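Local coordinates for protein glucose-6-phosphate 1-dehydrogenase (Mycobacterium avium, PDB 4LGV) that probably catalyses the NADP-linked oxidation of glucose 6-phosphate to 6-phosphogluconolactone, the first step of the oxidative pentose phosphate pathway, at residues L203-L206 / R207-N211; D435-E438 / E439-I443. One frame throughout, in Å; residues are numbered along the deposited sequence.

Contact 1 (L203-L206 / R207-N211)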
ATOM      1  N   LEU A 203      -7.012  21.145  10.582  1.00 22.69           N
ATOM      2  CA  LEU A 203      -5.951  20.212  10.276  1.00 22.23           C
ATOM      3  C   LEU A 203      -6.463  18.755  10.223  1.00 21.76           C
ATOM      4  O   LEU A 203      -6.008  17.930   9.408  1.00 20.31           O
ATOM      5  CB  LEU A 203      -4.910  20.370  11.357  1.00 24.60           C
ATOM      6  CG  LEU A 203      -3.617  19.633  11.231  1.00 26.43           C
ATOM      7  CD1 LEU A 203      -3.080  19.733   9.812  1.00 28.58           C
ATOM      8  CD2 LEU A 203      -2.632  20.266  12.174  1.00 28.82           C
ATOM      9  N   GLN A 204      -7.444  18.425  11.084  1.00 20.60           N
ATOM     10  CA  GLN A 204      -8.082  17.142  10.974  1.00 20.33           C
ATOM     11  C   GLN A 204      -8.784  17.007   9.645  1.00 20.33           C
ATOM     12  O   GLN A 204      -8.715  15.966   8.994  1.00 19.86           O
ATOM     13  CB  GLN A 204      -9.046  16.892  12.120  1.00 20.85           C
ATOM     14  CG  GLN A 204      -8.335  16.629  13.408  1.00 20.50           C
ATOM     15  CD  GLN A 204      -9.314  16.398  14.516  1.00 21.77           C
ATOM     16  OE1 GLN A 204      -9.779  15.270  14.729  1.00 23.26           O
ATOM     17  NE2 GLN A 204      -9.624  17.458  15.265  1.00 21.45           N
ATOM     18  N   TYR A 205      -9.472  18.051   9.224  1.00 20.44           N
ATOM     19  CA  TYR A 205     -10.221  17.955   7.973  1.00 20.59           C
ATOM     20  C   TYR A 205      -9.240  17.760   6.856  1.00 20.30           C
ATOM     21  O   TYR A 205      -9.460  16.974   5.943  1.00 20.03           O
ATOM     22  CB  TYR A 205     -11.101  19.200   7.773  1.00 20.39           C
ATOM     23  CG  TYR A 205     -11.925  19.152   6.540  1.00 20.75           C
ATOM     24  CD1 TYR A 205     -13.161  18.520   6.511  1.00 21.10           C
ATOM     25  CD2 TYR A 205     -11.473  19.750   5.352  1.00 21.18           C
ATOM     26  CE1 TYR A 205     -13.930  18.504   5.324  1.00 21.89           C
ATOM     27  CE2 TYR A 205     -12.231  19.755   4.188  1.00 21.60           C
ATOM     28  CZ  TYR A 205     -13.446  19.120   4.160  1.00 22.14           C
ATOM     29  OH  TYR A 205     -14.175  19.124   2.962  1.00 22.57           O
ATOM     30  N   LEU A 206      -8.133  18.514   6.917  1.00 20.86           N
ATOM     31  CA  LEU A 206      -7.124  18.458   5.859  1.00 20.52           C
ATOM     32  C   LEU A 206      -6.646  17.036   5.678  1.00 19.87           C
ATOM     33  O   LEU A 206      -6.563  16.516   4.576  1.00 19.78           O
ATOM     34  CB  LEU A 206      -5.993  19.384   6.211  1.00 21.01           C
ATOM     35  CG  LEU A 206      -4.785  19.453   5.287  1.00 21.85           C
ATOM     36  CD1 LEU A 206      -4.096  20.777   5.412  1.00 22.76           C
ATOM     37  CD2 LEU A 206      -3.774  18.418   5.668  1.00 22.19           C
ATOM     38  N   ARG A 207      -6.389  16.378   6.794  1.00 19.85           N
ATOM     39  CA  ARG A 207      -5.818  15.022   6.810  1.00 20.01           C
ATOM     40  C   ARG A 207      -6.798  13.917   6.528  1.00 19.78           C
ATOM     41  O   ARG A 207      -6.448  12.886   5.939  1.00 20.73           O
ATOM     42  CB  ARG A 207      -5.270  14.698   8.224  1.00 20.10           C
ATOM     43  CG  ARG A 207      -3.934  15.281   8.543  1.00 19.57           C
ATOM     44  CD  ARG A 207      -3.398  14.705   9.875  1.00 19.05           C
ATOM     45  NE  ARG A 207      -3.249  13.266   9.799  1.00 19.16           N
ATOM     46  CZ  ARG A 207      -3.246  12.437  10.825  1.00 19.17           C
ATOM     47  NH1 ARG A 207      -3.324  12.879  12.067  1.00 19.17           N
ATOM     48  NH2 ARG A 207      -3.150  11.127  10.611  1.00 19.55           N
ATOM     49  N   PHE A 208      -8.016  14.087   6.972  1.00 19.44           N
ATOM     50  CA  PHE A 208      -8.940  12.962   7.043  1.00 19.66           C
ATOM     51  C   PHE A 208      -9.971  13.015   5.988  1.00 19.99           C
ATOM     52  O   PHE A 208     -10.687  12.017   5.790  1.00 21.78           O
ATOM     53  CB  PHE A 208      -9.627  12.892   8.441  1.00 19.53           C
ATOM     54  CG  PHE A 208      -8.679  12.741   9.610  1.00 18.66           C
ATOM     55  CD1 PHE A 208      -7.507  12.085   9.489  1.00 19.03           C
ATOM     56  CD2 PHE A 208      -9.026  13.198  10.875  1.00 19.05           C
ATOM     57  CE1 PHE A 208      -6.623  11.908  10.578  1.00 18.63           C
ATOM     58  CE2 PHE A 208      -8.155  13.076  11.969  1.00 18.69           C
ATOM     59  CZ  PHE A 208      -6.949  12.429  11.826  1.00 18.40           C
ATOM     60  N   ALA A 209     -10.114  14.155   5.308  1.00 19.41           N
ATOM     61  CA  ALA A 209     -11.149  14.292   4.279  1.00 19.28           C
ATOM     62  C   ALA A 209     -10.556  14.321   2.886  1.00 19.35           C
ATOM     63  O   ALA A 209     -11.309  14.313   1.914  1.00 19.69           O
ATOM     64  CB  ALA A 209     -11.962  15.574   4.494  1.00 19.50           C
ATOM     65  N   ASN A 210      -9.215  14.388   2.783  1.00 18.81           N
ATOM     66  CA  ASN A 210      -8.530  14.429   1.461  1.00 18.67           C
ATOM     67  C   ASN A 210      -7.714  13.154   1.229  1.00 18.13           C
ATOM     68  O   ASN A 210      -6.687  12.922   1.861  1.00 17.54           O
ATOM     69  CB  ASN A 210      -7.628  15.625   1.386  1.00 18.67           C
ATOM     70  CG  ASN A 210      -8.381  16.921   1.347  1.00 19.28           C
ATOM     71  OD1 ASN A 210      -9.069  17.235   0.395  1.00 19.83           O
ATOM     72  ND2 ASN A 210      -8.251  17.699   2.410  1.00 19.74           N
ATOM     73  N   ASN A 211      -8.212  12.288   0.373  1.00 18.29           N
ATOM     74  CA  ASN A 211      -7.552  11.020   0.186  1.00 18.27           C
ATOM     75  C   ASN A 211      -6.152  11.176  -0.456  1.00 18.07           C
ATOM     76  O   ASN A 211      -5.306  10.362  -0.243  1.00 18.05           O
ATOM     77  CB  ASN A 211      -8.413  10.088  -0.648  1.00 18.84           C
ATOM     78  CG  ASN A 211      -8.132   8.614  -0.362  1.00 18.82           C
ATOM     79  OD1 ASN A 211      -7.619   8.259   0.674  1.00 18.51           O
ATOM     80  ND2 ASN A 211      -8.470   7.774  -1.277  1.00 19.67           N
TER

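Contact 2 (D435-E438 / E439-I443)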
ATOM      1  N   ASP A 435      -3.940  13.004  31.040  1.00 31.50           N
ATOM      2  CA  ASP A 435      -3.098  11.891  30.584  1.00 30.74           C
ATOM      3  C   ASP A 435      -2.031  12.413  29.580  1.00 30.66           C
ATOM      4  O   ASP A 435      -0.886  12.035  29.656  1.00 29.57           O
ATOM      5  CB  ASP A 435      -3.946  10.757  30.003  1.00 29.42           C
ATOM      6  CG  ASP A 435      -4.905  11.219  28.858  1.00 28.70           C
ATOM      7  OD1 ASP A 435      -5.118  12.431  28.583  1.00 27.54           O
ATOM      8  OD2 ASP A 435      -5.495  10.345  28.248  1.00 29.26           O
ATOM      9  N   ALA A 436      -2.406  13.326  28.703  1.00 30.93           N
ATOM     10  CA  ALA A 436      -1.439  13.903  27.763  1.00 31.26           C
ATOM     11  C   ALA A 436      -0.395  14.764  28.477  1.00 31.97           C
ATOM     12  O   ALA A 436       0.793  14.736  28.170  1.00 31.31           O
ATOM     13  CB  ALA A 436      -2.166  14.728  26.726  1.00 30.50           C
ATOM     14  N   ILE A 437      -0.847  15.520  29.454  1.00 33.16           N
ATOM     15  CA  ILE A 437       0.062  16.324  30.224  1.00 34.66           C
ATOM     16  C   ILE A 437       1.164  15.426  30.827  1.00 33.91           C
ATOM     17  O   ILE A 437       2.350  15.725  30.707  1.00 32.65           O
ATOM     18  CB  ILE A 437      -0.720  17.132  31.288  1.00 36.29           C
ATOM     19  CG1 ILE A 437      -1.751  18.080  30.617  1.00 37.22           C
ATOM     20  CG2 ILE A 437       0.227  17.665  32.368  1.00 37.70           C
ATOM     21  CD1 ILE A 437      -1.399  19.531  30.577  1.00 38.12           C
ATOM     22  N   GLU A 438       0.765  14.342  31.468  1.00 34.60           N
ATOM     23  CA  GLU A 438       1.714  13.466  32.150  1.00 34.43           C
ATOM     24  C   GLU A 438       2.637  12.748  31.181  1.00 31.39           C
ATOM     25  O   GLU A 438       3.810  12.654  31.425  1.00 31.39           O
ATOM     26  CB  GLU A 438       0.976  12.508  33.069  1.00 36.11           C
ATOM     27  CG  GLU A 438       0.316  13.307  34.173  1.00 40.48           C
ATOM     28  CD  GLU A 438      -0.203  12.490  35.357  1.00 46.20           C
ATOM     29  OE1 GLU A 438       0.226  11.326  35.533  1.00 48.00           O
ATOM     30  OE2 GLU A 438      -1.013  13.083  36.141  1.00 50.16           O
ATOM     31  N   GLU A 439       2.136  12.328  30.045  1.00 29.02           N
ATOM     32  CA  GLU A 439       2.998  11.737  29.049  1.00 28.67           C
ATOM     33  C   GLU A 439       3.991  12.733  28.489  1.00 28.19           C
ATOM     34  O   GLU A 439       5.133  12.386  28.262  1.00 28.91           O
ATOM     35  CB  GLU A 439       2.193  11.176  27.862  1.00 29.07           C
ATOM     36  CG  GLU A 439       1.367   9.932  28.162  1.00 29.09           C
ATOM     37  CD  GLU A 439       2.172   8.754  28.649  1.00 29.73           C
ATOM     38  OE1 GLU A 439       3.301   8.500  28.170  1.00 31.60           O
ATOM     39  OE2 GLU A 439       1.682   8.082  29.561  1.00 30.09           O
ATOM     40  N   THR A 440       3.583  13.970  28.246  1.00 27.66           N
ATOM     41  CA  THR A 440       4.528  14.938  27.673  1.00 27.65           C
ATOM     42  C   THR A 440       5.590  15.346  28.671  1.00 29.17           C
ATOM     43  O   THR A 440       6.724  15.591  28.277  1.00 28.59           O
ATOM     44  CB  THR A 440       3.854  16.173  27.083  1.00 27.16           C
ATOM     45  OG1 THR A 440       2.992  16.752  28.047  1.00 26.68           O
ATOM     46  CG2 THR A 440       3.014  15.763  25.851  1.00 27.88           C
ATOM     47  N   TRP A 441       5.241  15.388  29.960  1.00 30.98           N
ATOM     48  CA  TRP A 441       6.258  15.617  30.997  1.00 33.43           C
ATOM     49  C   TRP A 441       7.251  14.451  31.062  1.00 33.24           C
ATOM     50  O   TRP A 441       8.449  14.682  31.134  1.00 33.66           O
ATOM     51  CB  TRP A 441       5.635  15.864  32.386  1.00 36.12           C
ATOM     52  CG  TRP A 441       5.100  17.301  32.563  1.00 37.96           C
ATOM     53  CD1 TRP A 441       3.800  17.667  32.776  1.00 39.51           C
ATOM     54  CD2 TRP A 441       5.845  18.500  32.473  1.00 38.78           C
ATOM     55  NE1 TRP A 441       3.688  19.022  32.835  1.00 40.75           N
ATOM     56  CE2 TRP A 441       4.928  19.570  32.632  1.00 41.52           C
ATOM     57  CE3 TRP A 441       7.196  18.791  32.233  1.00 39.68           C
ATOM     58  CZ2 TRP A 441       5.323  20.908  32.598  1.00 41.02           C
ATOM     59  CZ3 TRP A 441       7.593  20.123  32.207  1.00 41.06           C
ATOM     60  CH2 TRP A 441       6.657  21.165  32.395  1.00 41.90           C
ATOM     61  N   ARG A 442       6.758  13.210  30.967  1.00 32.10           N
ATOM     62  CA  ARG A 442       7.666  12.058  30.919  1.00 31.29           C
ATOM     63  C   ARG A 442       8.627  12.201  29.743  1.00 32.48           C
ATOM     64  O   ARG A 442       9.827  12.000  29.890  1.00 34.28           O
ATOM     65  CB  ARG A 442       6.873  10.764  30.757  1.00 29.98           C
ATOM     66  CG  ARG A 442       7.744   9.543  30.452  1.00 28.48           C
ATOM     67  CD  ARG A 442       6.949   8.298  30.119  1.00 26.75           C
ATOM     68  NE  ARG A 442       6.138   8.420  28.899  1.00 26.04           N
ATOM     69  CZ  ARG A 442       6.595   8.387  27.646  1.00 24.88           C
ATOM     70  NH1 ARG A 442       7.875   8.258  27.376  1.00 24.95           N
ATOM     71  NH2 ARG A 442       5.752   8.466  26.631  1.00 24.81           N
ATOM     72  N   ILE A 443       8.095  12.585  28.583  1.00 30.61           N
ATOM     73  CA  ILE A 443       8.902  12.709  27.381  1.00 30.05           C
ATOM     74  C   ILE A 443      10.035  13.713  27.539  1.00 31.96           C
ATOM     75  O   ILE A 443      11.172  13.402  27.197  1.00 35.06           O
ATOM     76  CB  ILE A 443       8.026  13.050  26.162  1.00 27.88           C
ATOM     77  CG1 ILE A 443       7.167  11.846  25.822  1.00 26.84           C
ATOM     78  CG2 ILE A 443       8.860  13.387  24.952  1.00 27.69           C
ATOM     79  CD1 ILE A 443       5.993  12.161  24.945  1.00 25.99           C
TER
HETATM   80  O   HOH W   1      -0.300   9.482  30.965  1.00 39.95           O

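Contact 1 (L203-L206 / R207-N211)
The side-chain amide of Asn-210 turns back onto the helical stretch that precedes it: its ND2 donates to Leu-206 O, the carbonyl four residues back, over 3.0 Å in a nearly straight bond (170°), with the acceptor lying in the amide plane. CG stands anti to the carbonyl carbon (chi1 -69°), which brings ND2 back to the carbonyl of Leu-206. Regular i to i+4 backbone bonds precede it, from Arg-207 N to Leu-203 O, from Ala-209 N to Tyr-205 O and, the shortest at 2.8 Å, from Phe-208 N to Gln-204 O. On the other branch of the amide, OD1 of Asn-210 accepts from Ser-389 N and Asn-372 ND2 of the second subunit.

Two aromatic side chains flank this backbone core. Over one face of the Tyr-205 ring sits the methyl of Ala-209, a CH-pi contact with CB 3.7 Å from the ring centroid and only 15° off its normal; the hydroxyl OH of Tyr-205 meanwhile bonds Ser-389 OG of the second subunit. Gln-204 packs its aliphatic part against Phe-208, CG reaching CE2 at 3.8 Å, and OE1 lies in plane at the ring edge with amide and ring planes almost perpendicular. The Arg-207 guanidinium has Phe-208 CE1 3.4 Å above its plane, over the centre. Within the chain, Gln-204 NE2 is bonded to Val-200 O, and Arg-207 NH1 to Leu-262 O and Met-265 O.

Chemically, this part of the helix doubles as an interface element of the tetramer: the one buried asparagine amide is satisfied at both ends, its nitrogen by a helix carbonyl and its oxygen by the second subunit, which couples the two through a single planar group.

Contact 2 (D435-E438 / E439-I443)
Thr-440 OG1 lies 2.9 Å from Ile-437 O and 3.0 Å from Ala-436 O, so its hydroxyl folds back over the preceding turn of helix 434-449, a regular alpha-helix. The torsion responsible is chi1 53°, which sets OG1 between the backbone N and the carbonyl carbon. Ala-436 O also accepts from Thr-440 N, and Gln-253 NE2 of helix 246-264 reaches OG1 from outside.

One position further along, Trp-441 lies beside Ile-437, both side chains pointing the same way, and the Ile-437 methyl CG2 meets Trp-441 CD1 at 3.6 Å. Leu-169 and Ala-172 of helix 169-180 cover this indole, while Glu-438 makes a salt bridge to Arg-173 of that same helix. Phe-284 of helix 273-284 packs on Ala-436, Glu-439 and Thr-440.

A water joins Asp-435 O to Glu-439 OE2, donating to both and steadying the carboxylate. The other carboxylate oxygen of Glu-439, OE1, is in a salt bridge with Arg-442, gripped side-on by NE and NH2: both nitrogens of Arg-442 lie 2.9 Å from Glu-439 OE1, which sits just 4° out of the guanidinium plane.

Read from the N terminus, the chain finishes the parallel sheet of the nucleotide-binding domain at strand 188-191 and then enters helix 200-209, whose later part, with the residues just after it, forms contact 1. It next builds most of the mixed sheet and helices 246-264 and 273-284 before reaching helix 434-449 and contact 2. Each contact joins residues three to four apart and closes no long loop; the two lie in series, neither nesting nor crossing, with centres about 26 Å apart. Helix 246-264 is common ground: its Leu-262 receives a bond from contact 1, and its Gln-253 and Leu-257 meet contact 2. Contact 1 faces neighbouring subunits, whereas contact 2 joins helices within one chain.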